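Local coordinates for protein CRISPR-associated endonuclease Cas9 (Campylobacter jejuni subsp. jejuni serotype O:2, PDB 5X2H) that uses a guide RNA to recognise matching foreign DNA and, as the full-length natural enzyme, cuts both of its strands as part of CRISPR immunity, at residues K215-R218 against E219-F222; V659-A662 against L663-K667; Y701-D704 against F705-V709. All coordinates share one frame; numbering follows the deposited sequence.

Contact 1: residues K215-R218 against E219-F222; sequences KKQR and EFGF
Glu219 lies back along the last turn of helix 203-219, its CG resting 3.2 Å from the carbonyl O of Lys215 and its carboxylate reaching between two lysines. With CG anti to the carbonyl carbon (chi1 -57°) and the rest of the chain extended, OE2 comes to Lys215 NZ in a long salt bridge of 3.9 Å, while OE1 faces the aliphatic CD and CE of Lys216, whose NZ stays 4.3 Å from OE1, short of a salt bridge. Gln217 takes part with both its backbone carbonyl and its side-chain amide. Its carbonyl O takes the N-H of Phe222 at 2.9 Å and, weakly, that of Phe220; the N-H of Gly221 returns weakly to Arg218 O. This is a Schellman motif: Gly221 has positive phi (106°) and turns the chain out of the helix. NE2 of Gln217 stands at the edge of the Phe220 ring, 3.6 Å from CD2, with the amide and ring planes 70° apart, and OE1 approaches Phe222 CD2 obliquely. Backbone groups of Ala114, Glu117 and Leu119 satisfy this buried amide and fix its rotation. Over one face of the Phe220 ring, toward its rim, sits Lys216 O, 3.1 Å from CD2.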
loop_
_atom_site.group_PDB
_atom_site.type_symbol
_atom_site.label_atom_id
_atom_site.label_comp_id
_atom_site.label_asym_id
_atom_site.label_seq_id
_atom_site.Cartn_x
_atom_site.Cartn_y
_atom_site.Cartn_z
ATOM N N LYS A 215 11.775 35.296 25.258
ATOM C CA LYS A 215 11.398 36.565 25.873
ATOM C C LYS A 215 11.981 36.701 27.275
ATOM O O LYS A 215 12.444 37.782 27.659
ATOM C CB LYS A 215 9.875 36.692 25.908
ATOM C CG LYS A 215 9.356 37.886 26.695
ATOM C CD LYS A 215 8.102 37.509 27.473
ATOM C CE LYS A 215 6.878 38.268 26.988
ATOM N NZ LYS A 215 6.805 39.635 27.569
ATOM N N LYS A 216 11.970 35.617 28.054
ATOM C CA LYS A 216 12.509 35.679 29.410
ATOM C C LYS A 216 14.025 35.822 29.398
ATOM O O LYS A 216 14.585 36.584 30.194
ATOM C CB LYS A 216 12.085 34.442 30.201
ATOM C CG LYS A 216 10.609 34.425 30.567
ATOM C CD LYS A 216 10.353 35.080 31.919
ATOM C CE LYS A 216 8.945 35.657 31.988
ATOM N NZ LYS A 216 8.526 35.975 33.381
ATOM N N GLN A 217 14.708 35.096 28.509
ATOM C CA GLN A 217 16.149 35.277 28.365
ATOM C C GLN A 217 16.481 36.678 27.876
ATOM O O GLN A 217 17.544 37.218 28.204
ATOM C CB GLN A 217 16.723 34.230 27.412
ATOM C CG GLN A 217 16.729 32.821 27.978
ATOM C CD GLN A 217 17.496 32.727 29.281
ATOM O OE1 GLN A 217 18.725 32.785 29.296
ATOM N NE2 GLN A 217 16.771 32.587 30.384
ATOM N N ARG A 218 15.587 37.276 27.089
ATOM C CA ARG A 218 15.768 38.660 26.671
ATOM C C ARG A 218 15.745 39.597 27.871
ATOM O O ARG A 218 16.568 40.515 27.971
ATOM C CB ARG A 218 14.678 39.031 25.666
ATOM C CG ARG A 218 14.944 40.265 24.830
ATOM C CD ARG A 218 13.954 40.306 23.681
ATOM N NE ARG A 218 14.041 39.090 22.876
ATOM C CZ ARG A 218 13.019 38.543 22.227
ATOM N NH1 ARG A 218 11.814 39.093 22.288
ATOM N NH2 ARG A 218 13.201 37.435 21.523
ATOM N N GLU A 219 14.817 39.367 28.804
ATOM C CA GLU A 219 14.738 40.202 29.996
ATOM C C GLU A 219 15.948 40.006 30.901
ATOM O O GLU A 219 16.327 40.929 31.631
ATOM C CB GLU A 219 13.451 39.897 30.763
ATOM C CG GLU A 219 12.183 40.075 29.944
ATOM C CD GLU A 219 10.955 39.506 30.633
ATOM O OE1 GLU A 219 11.096 38.948 31.744
ATOM O OE2 GLU A 219 9.849 39.616 30.062
ATOM N N PHE A 220 16.563 38.827 30.867
ATOM C CA PHE A 220 17.694 38.516 31.729
ATOM C C PHE A 220 19.031 38.947 31.143
ATOM O O PHE A 220 20.061 38.781 31.804
ATOM C CB PHE A 220 17.720 37.016 32.036
ATOM C CG PHE A 220 16.535 36.545 32.829
ATOM C CD1 PHE A 220 15.960 37.364 33.786
ATOM C CD2 PHE A 220 15.986 35.293 32.605
ATOM C CE1 PHE A 220 14.866 36.941 34.515
ATOM C CE2 PHE A 220 14.890 34.864 33.328
ATOM C CZ PHE A 220 14.329 35.688 34.285
ATOM N N GLY A 221 19.046 39.493 29.929
ATOM C CA GLY A 221 20.258 40.028 29.343
ATOM C C GLY A 221 20.872 39.198 28.237
ATOM O O GLY A 221 21.935 39.575 27.729
ATOM N N PHE A 222 20.256 38.084 27.848
ATOM C CA PHE A 222 20.770 37.309 26.727
ATOM C C PHE A 222 20.593 38.104 25.440
ATOM O O PHE A 222 19.499 38.599 25.147
ATOM C CB PHE A 222 20.053 35.961 26.631
ATOM C CG PHE A 222 20.883 34.871 26.005
ATOM C CD1 PHE A 222 21.238 34.930 24.667
ATOM C CD2 PHE A 222 21.295 33.780 26.755
ATOM C CE1 PHE A 222 21.996 33.927 24.091
ATOM C CE2 PHE A 222 22.054 32.773 26.185
ATOM C CZ PHE A 222 22.405 32.848 24.851
#

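Contact 2: residues V659-A662 against L663-K667; sequences VLKA and LELGK
Residues Val659 to Lys667 form a local, mostly backbone contact at the C-terminal end of helix 655-665, in the wedge domain, where the chain turns into strand 668-671. Two sound helical bonds lead into the end: Leu663 N to Val659 O at 2.8 Å and Glu664 N to Leu660 O at 3.0 Å. Beyond them the bonding frays. Leu665 N is shared weakly between Lys661 O and Ala662 O, and the latter oxygen also draws weak bonds from the N-H groups of Gly666 and Lys667. Gly666 takes positive phi (88°), which bends the chain back so that Lys667 CB comes to 4.1 Å from Ala662 CB. That methyl also packs against Ile668 and Tyr653, on the buried side of the helix.

Along the flank, Lys661 and Leu665 run side by side and point the same way, CG of the lysine 4.2 Å from CD1 of the leucine. Lys661 is extended throughout, with CG anti to the backbone N (chi1 -171°), and this carries its NZ into a salt bridge to Asp725 and a hydrogen bond to the carbonyl O of Ile723. One turn apart, Val659 CG1 and Leu663 CD1 touch loosely at 4.3 Å.

The turn thus rests on glycine's backbone angles and weak backbone bonds, with light apolar packing; the charged ends of Lys661 and Lys667 reach beyond it, the second to a phosphate of the bound DNA.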
loop_
_atom_site.group_PDB
_atom_site.type_symbol
_atom_site.label_atom_id
_atom_site.label_comp_id
_atom_site.label_asym_id
_atom_site.label_seq_id
_atom_site.Cartn_x
_atom_site.Cartn_y
_atom_site.Cartn_z
ATOM N N VAL A 659 30.924 -14.972 16.236
ATOM C CA VAL A 659 30.128 -13.865 15.716
ATOM C C VAL A 659 30.824 -13.227 14.522
ATOM O O VAL A 659 30.202 -12.964 13.486
ATOM C CB VAL A 659 29.851 -12.836 16.826
ATOM C CG1 VAL A 659 29.301 -11.546 16.230
ATOM C CG2 VAL A 659 28.880 -13.411 17.847
ATOM N N LEU A 660 32.130 -12.974 14.647
ATOM C CA LEU A 660 32.882 -12.410 13.534
ATOM C C LEU A 660 32.871 -13.341 12.331
ATOM O O LEU A 660 32.841 -12.879 11.184
ATOM C CB LEU A 660 34.318 -12.116 13.968
ATOM C CG LEU A 660 34.483 -11.051 15.053
ATOM C CD1 LEU A 660 35.889 -11.090 15.624
ATOM C CD2 LEU A 660 34.164 -9.667 14.499
ATOM N N LYS A 661 32.885 -14.651 12.572
ATOM C CA LYS A 661 32.819 -15.604 11.474
ATOM C C LYS A 661 31.440 -15.605 10.831
ATOM O O LYS A 661 31.320 -15.631 9.599
ATOM C CB LYS A 661 33.185 -16.996 11.979
ATOM C CG LYS A 661 33.353 -18.031 10.892
ATOM C CD LYS A 661 34.046 -19.256 11.444
ATOM C CE LYS A 661 34.366 -20.240 10.345
ATOM N NZ LYS A 661 35.250 -21.337 10.836
ATOM N N ALA A 662 30.386 -15.575 11.650
ATOM C CA ALA A 662 29.032 -15.481 11.117
ATOM C C ALA A 662 28.853 -14.211 10.297
ATOM O O ALA A 662 28.175 -14.222 9.263
ATOM C CB ALA A 662 28.017 -15.530 12.255
ATOM N N LEU A 663 29.455 -13.106 10.740
ATOM C CA LEU A 663 29.389 -11.874 9.962
ATOM C C LEU A 663 30.102 -12.034 8.626
ATOM O O LEU A 663 29.621 -11.545 7.598
ATOM C CB LEU A 663 29.989 -10.714 10.756
ATOM C CG LEU A 663 29.124 -10.184 11.899
ATOM C CD1 LEU A 663 29.895 -9.178 12.748
ATOM C CD2 LEU A 663 27.852 -9.560 11.338
ATOM N N GLU A 664 31.240 -12.729 8.617
ATOM C CA GLU A 664 31.982 -12.906 7.377
ATOM C C GLU A 664 31.255 -13.820 6.398
ATOM O O GLU A 664 31.488 -13.721 5.189
ATOM C CB GLU A 664 33.378 -13.461 7.667
ATOM C CG GLU A 664 34.419 -12.993 6.664
ATOM C CD GLU A 664 35.604 -13.931 6.552
ATOM O OE1 GLU A 664 36.091 -14.421 7.594
ATOM O OE2 GLU A 664 36.045 -14.180 5.408
ATOM N N LEU A 665 30.380 -14.697 6.889
ATOM C CA LEU A 665 29.656 -15.631 6.040
ATOM C C LEU A 665 28.270 -15.142 5.647
ATOM O O LEU A 665 27.652 -15.733 4.755
ATOM C CB LEU A 665 29.531 -16.990 6.738
ATOM C CG LEU A 665 30.828 -17.781 6.904
ATOM C CD1 LEU A 665 30.627 -18.946 7.858
ATOM C CD2 LEU A 665 31.320 -18.275 5.557
ATOM N N GLY A 666 27.767 -14.089 6.283
ATOM C CA GLY A 666 26.439 -13.596 5.992
ATOM C C GLY A 666 25.327 -14.234 6.791
ATOM O O GLY A 666 24.154 -13.999 6.480
ATOM N N LYS A 667 25.654 -15.045 7.802
ATOM C CA LYS A 667 24.621 -15.625 8.654
ATOM C C LYS A 667 23.939 -14.558 9.499
ATOM O O LYS A 667 22.792 -14.739 9.922
ATOM C CB LYS A 667 25.224 -16.711 9.546
ATOM C CG LYS A 667 25.799 -17.893 8.780
ATOM C CD LYS A 667 26.568 -18.830 9.698
ATOM C CE LYS A 667 25.683 -19.371 10.808
ATOM N NZ LYS A 667 24.578 -20.210 10.277
#

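Contact 3: residues Y701-D704 against F705-V709; sequences YTMD and FALKV. With nucleotides of chain B; nucleotides of chain D.
The carbonyl O of Phe705 is gripped twice by one residue: Lys708 NZ at 2.8 Å and Lys708 N at 3.0 Å reach it from opposite faces of its plane. The lysine bends at chi1, chi2 and chi4 to do so, and its NZ ends over one face of the Phe705 ring, toward the rim. Lys708 has positive phi at the Schellman motif closing helix 702-707, where Val709 N returns weakly to Asp704 O.

Tyr701 is the N-cap residue. Its N-H is taken by the anti lone pair of Asp704 OD2 at 2.9 Å, and the same oxygen meets Arg669 in a salt bridge. A water joins Asp704 OD1, near the helix start, to Val709 O just past its end.

Met703, bent at chi2 and chi3, packs CG on Leu707 CD1 at 4.0 Å and turns SD to Ala706 CB, which lies 3.6 Å from N3 of A50 of chain B. The Phe705 ring turns its edge to U80 of chain B, CZ 3.1 Å from O4'. Tyr701 OH donates to OP2 of DA4 of chain D at 2.6 Å. The DNA phosphate is thus held by a directed hydrogen bond, while these RNA nucleotides are met by van der Waals contact with their sugars and the base edge of A50.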
loop_
_atom_site.group_PDB
_atom_site.type_symbol
_atom_site.label_atom_id
_atom_site.label_comp_id
_atom_site.label_asym_id
_atom_site.label_seq_id
_atom_site.Cartn_x
_atom_site.Cartn_y
_atom_site.Cartn_z
ATOM N N TYR A 701 20.488 -13.905 0.102
ATOM C CA TYR A 701 19.501 -13.141 0.850
ATOM C C TYR A 701 19.299 -11.762 0.229
ATOM O O TYR A 701 20.070 -11.311 -0.623
ATOM C CB TYR A 701 19.927 -13.012 2.320
ATOM C CG TYR A 701 20.146 -14.344 3.010
ATOM C CD1 TYR A 701 21.370 -15.001 2.930
ATOM C CD2 TYR A 701 19.129 -14.944 3.739
ATOM C CE1 TYR A 701 21.573 -16.213 3.557
ATOM C CE2 TYR A 701 19.325 -16.157 4.371
ATOM C CZ TYR A 701 20.547 -16.790 4.274
ATOM O OH TYR A 701 20.742 -17.998 4.902
ATOM N N THR A 702 18.239 -11.087 0.679
ATOM C CA THR A 702 17.938 -9.752 0.166
ATOM C C THR A 702 19.102 -8.797 0.392
ATOM O O THR A 702 19.395 -7.947 -0.460
ATOM C CB THR A 702 16.675 -9.206 0.829
ATOM O OG1 THR A 702 16.781 -9.364 2.250
ATOM C CG2 THR A 702 15.441 -9.943 0.326
ATOM N N MET A 703 19.781 -8.922 1.536
ATOM C CA MET A 703 20.930 -8.064 1.806
ATOM C C MET A 703 22.033 -8.277 0.777
ATOM O O MET A 703 22.698 -7.320 0.365
ATOM C CB MET A 703 21.457 -8.317 3.218
ATOM C CG MET A 703 22.711 -7.528 3.538
ATOM S SD MET A 703 22.485 -5.749 3.303
ATOM C CE MET A 703 21.707 -5.299 4.848
ATOM N N ASP A 704 22.240 -9.524 0.347
ATOM C CA ASP A 704 23.298 -9.808 -0.618
ATOM C C ASP A 704 23.040 -9.107 -1.946
ATOM O O ASP A 704 23.972 -8.594 -2.576
ATOM C CB ASP A 704 23.427 -11.318 -0.819
ATOM C CG ASP A 704 23.844 -12.037 0.448
ATOM O OD1 ASP A 704 24.859 -11.633 1.052
ATOM O OD2 ASP A 704 23.146 -12.992 0.849
ATOM N N PHE A 705 21.780 -9.077 -2.389
ATOM C CA PHE A 705 21.447 -8.335 -3.600
ATOM C C PHE A 705 21.657 -6.839 -3.403
ATOM O O PHE A 705 22.113 -6.145 -4.318
ATOM C CB PHE A 705 20.003 -8.619 -4.018
ATOM C CG PHE A 705 19.547 -7.816 -5.205
ATOM C CD1 PHE A 705 19.900 -8.196 -6.490
ATOM C CD2 PHE A 705 18.767 -6.684 -5.037
ATOM C CE1 PHE A 705 19.486 -7.460 -7.587
ATOM C CE2 PHE A 705 18.348 -5.942 -6.130
ATOM C CZ PHE A 705 18.708 -6.330 -7.406
ATOM N N ALA A 706 21.322 -6.324 -2.217
ATOM C CA ALA A 706 21.543 -4.909 -1.940
ATOM C C ALA A 706 23.022 -4.565 -2.013
ATOM O O ALA A 706 23.402 -3.522 -2.559
ATOM C CB ALA A 706 20.973 -4.544 -0.571
ATOM N N LEU A 707 23.875 -5.438 -1.469
ATOM C CA LEU A 707 25.317 -5.239 -1.527
ATOM C C LEU A 707 25.876 -5.447 -2.926
ATOM O O LEU A 707 27.026 -5.071 -3.173
ATOM C CB LEU A 707 26.013 -6.189 -0.548
ATOM C CG LEU A 707 25.692 -6.007 0.938
ATOM C CD1 LEU A 707 26.260 -7.165 1.757
ATOM C CD2 LEU A 707 26.232 -4.670 1.438
ATOM N N LYS A 708 25.097 -6.042 -3.832
ATOM C CA LYS A 708 25.540 -6.352 -5.190
ATOM C C LYS A 708 26.767 -7.261 -5.192
ATOM O O LYS A 708 27.590 -7.215 -6.109
ATOM C CB LYS A 708 25.807 -5.076 -5.995
ATOM C CG LYS A 708 24.563 -4.232 -6.230
ATOM C CD LYS A 708 23.512 -5.025 -6.992
ATOM C CE LYS A 708 22.240 -4.223 -7.202
ATOM N NZ LYS A 708 21.547 -3.949 -5.916
ATOM N N VAL A 709 26.895 -8.100 -4.167
ATOM C CA VAL A 709 27.978 -9.071 -4.066
ATOM C C VAL A 709 27.358 -10.460 -4.071
ATOM O O VAL A 709 26.559 -10.792 -3.187
ATOM C CB VAL A 709 28.830 -8.854 -2.806
ATOM C CG1 VAL A 709 29.885 -9.945 -2.690
ATOM C CG2 VAL A 709 29.479 -7.478 -2.839
ATOM P P A B 50 20.709 2.295 6.195
ATOM O OP1 A B 50 21.744 2.816 7.119
ATOM O OP2 A B 50 20.118 3.178 5.159
ATOM O "O5'" A B 50 21.331 1.024 5.464
ATOM C "C5'" A B 50 22.225 0.152 6.142
ATOM C "C4'" A B 50 22.938 -0.748 5.169
ATOM O "O4'" A B 50 21.953 -1.481 4.393
ATOM C "C3'" A B 50 23.788 -0.038 4.125
ATOM O "O3'" A B 50 25.091 0.257 4.592
ATOM C "C2'" A B 50 23.775 -1.009 2.954
ATOM O "O2'" A B 50 24.695 -2.069 3.170
ATOM C "C1'" A B 50 22.361 -1.574 3.048
ATOM N N9 A B 50 21.407 -0.802 2.230
ATOM C C8 A B 50 20.350 -0.052 2.682
ATOM N N7 A B 50 19.665 0.520 1.721
ATOM C C5 A B 50 20.317 0.122 0.563
ATOM C C6 A B 50 20.081 0.400 -0.796
ATOM N N6 A B 50 19.083 1.169 -1.230
ATOM N N1 A B 50 20.915 -0.152 -1.704
ATOM C C2 A B 50 21.915 -0.928 -1.264
ATOM N N3 A B 50 22.239 -1.258 -0.015
ATOM C C4 A B 50 21.391 -0.694 0.862
ATOM P P DA D 4 18.971 -17.515 8.012
ATOM O OP1 DA D 4 19.939 -16.424 8.278
ATOM O OP2 DA D 4 19.135 -18.424 6.850
ATOM O "O5'" DA D 4 18.891 -18.459 9.291
ATOM C "C5'" DA D 4 18.623 -17.914 10.566
ATOM C "C4'" DA D 4 18.571 -19.024 11.592
ATOM O "O4'" DA D 4 17.244 -19.631 11.589
ATOM C "C3'" DA D 4 19.551 -20.179 11.321
ATOM O "O3'" DA D 4 20.052 -20.670 12.540
ATOM C "C2'" DA D 4 18.646 -21.212 10.670
ATOM C "C1'" DA D 4 17.419 -21.021 11.532
ATOM N N9 DA D 4 16.218 -21.683 11.037
ATOM C C8 DA D 4 15.927 -22.030 9.747
ATOM N N7 DA D 4 14.781 -22.658 9.616
ATOM C C5 DA D 4 14.301 -22.742 10.916
ATOM C C6 DA D 4 13.130 -23.304 11.466
ATOM N N6 DA D 4 12.187 -23.905 10.734
ATOM N N1 DA D 4 12.958 -23.210 12.803
ATOM C C2 DA D 4 13.903 -22.610 13.533
ATOM N N3 DA D 4 15.043 -22.055 13.131
ATOM C C4 DA D 4 15.179 -22.153 11.799
ATOM P P U B 80 13.563 -7.047 -10.401
ATOM O OP1 U B 80 13.129 -6.409 -9.134
ATOM O OP2 U B 80 13.033 -6.554 -11.695
ATOM O "O5'" U B 80 15.153 -6.973 -10.466
ATOM C "C5'" U B 80 15.834 -5.752 -10.192
ATOM C "C4'" U B 80 17.105 -5.610 -10.996
ATOM O "O4'" U B 80 18.113 -6.526 -10.483
ATOM C "C3'" U B 80 16.984 -5.908 -12.494
ATOM O "O3'" U B 80 17.876 -5.053 -13.210
ATOM C "C2'" U B 80 17.498 -7.341 -12.585
ATOM O "O2'" U B 80 17.972 -7.726 -13.859
ATOM C "C1'" U B 80 18.612 -7.313 -11.546
ATOM N N1 U B 80 19.012 -8.627 -11.029
ATOM C C2 U B 80 20.338 -8.963 -11.212
ATOM O O2 U B 80 21.133 -8.222 -11.766
ATOM N N3 U B 80 20.699 -10.191 -10.723
ATOM C C4 U B 80 19.878 -11.096 -10.086
ATOM O O4 U B 80 20.352 -12.166 -9.704
ATOM C C5 U B 80 18.518 -10.675 -9.935
ATOM C C6 U B 80 18.136 -9.480 -10.401
HETATM O O HOH W 1 27.180 -10.451 -0.235
#

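In the fold
All three contacts lie near the end of a helix, where a residue with positive phi turns the chain: glycine in contacts 1 and 2, lysine in contact 3. Contact 1 is a surface contact, its centre about 50 Å from the centre of the chain and its nearest atom about 17 Å from the bound nucleic acid; its salt bridges, one of them long, are within the protein. Contacts 2 and 3 are partly buried, their centres about 15 Å apart, and each packs on strand 668-671, which follows helix 655-665 of contact 2. They do not touch, yet both meet bound DNA, through a lysine in contact 2 and a tyrosine hydroxyl in contact 3. Contact 3 also lies against the RNA.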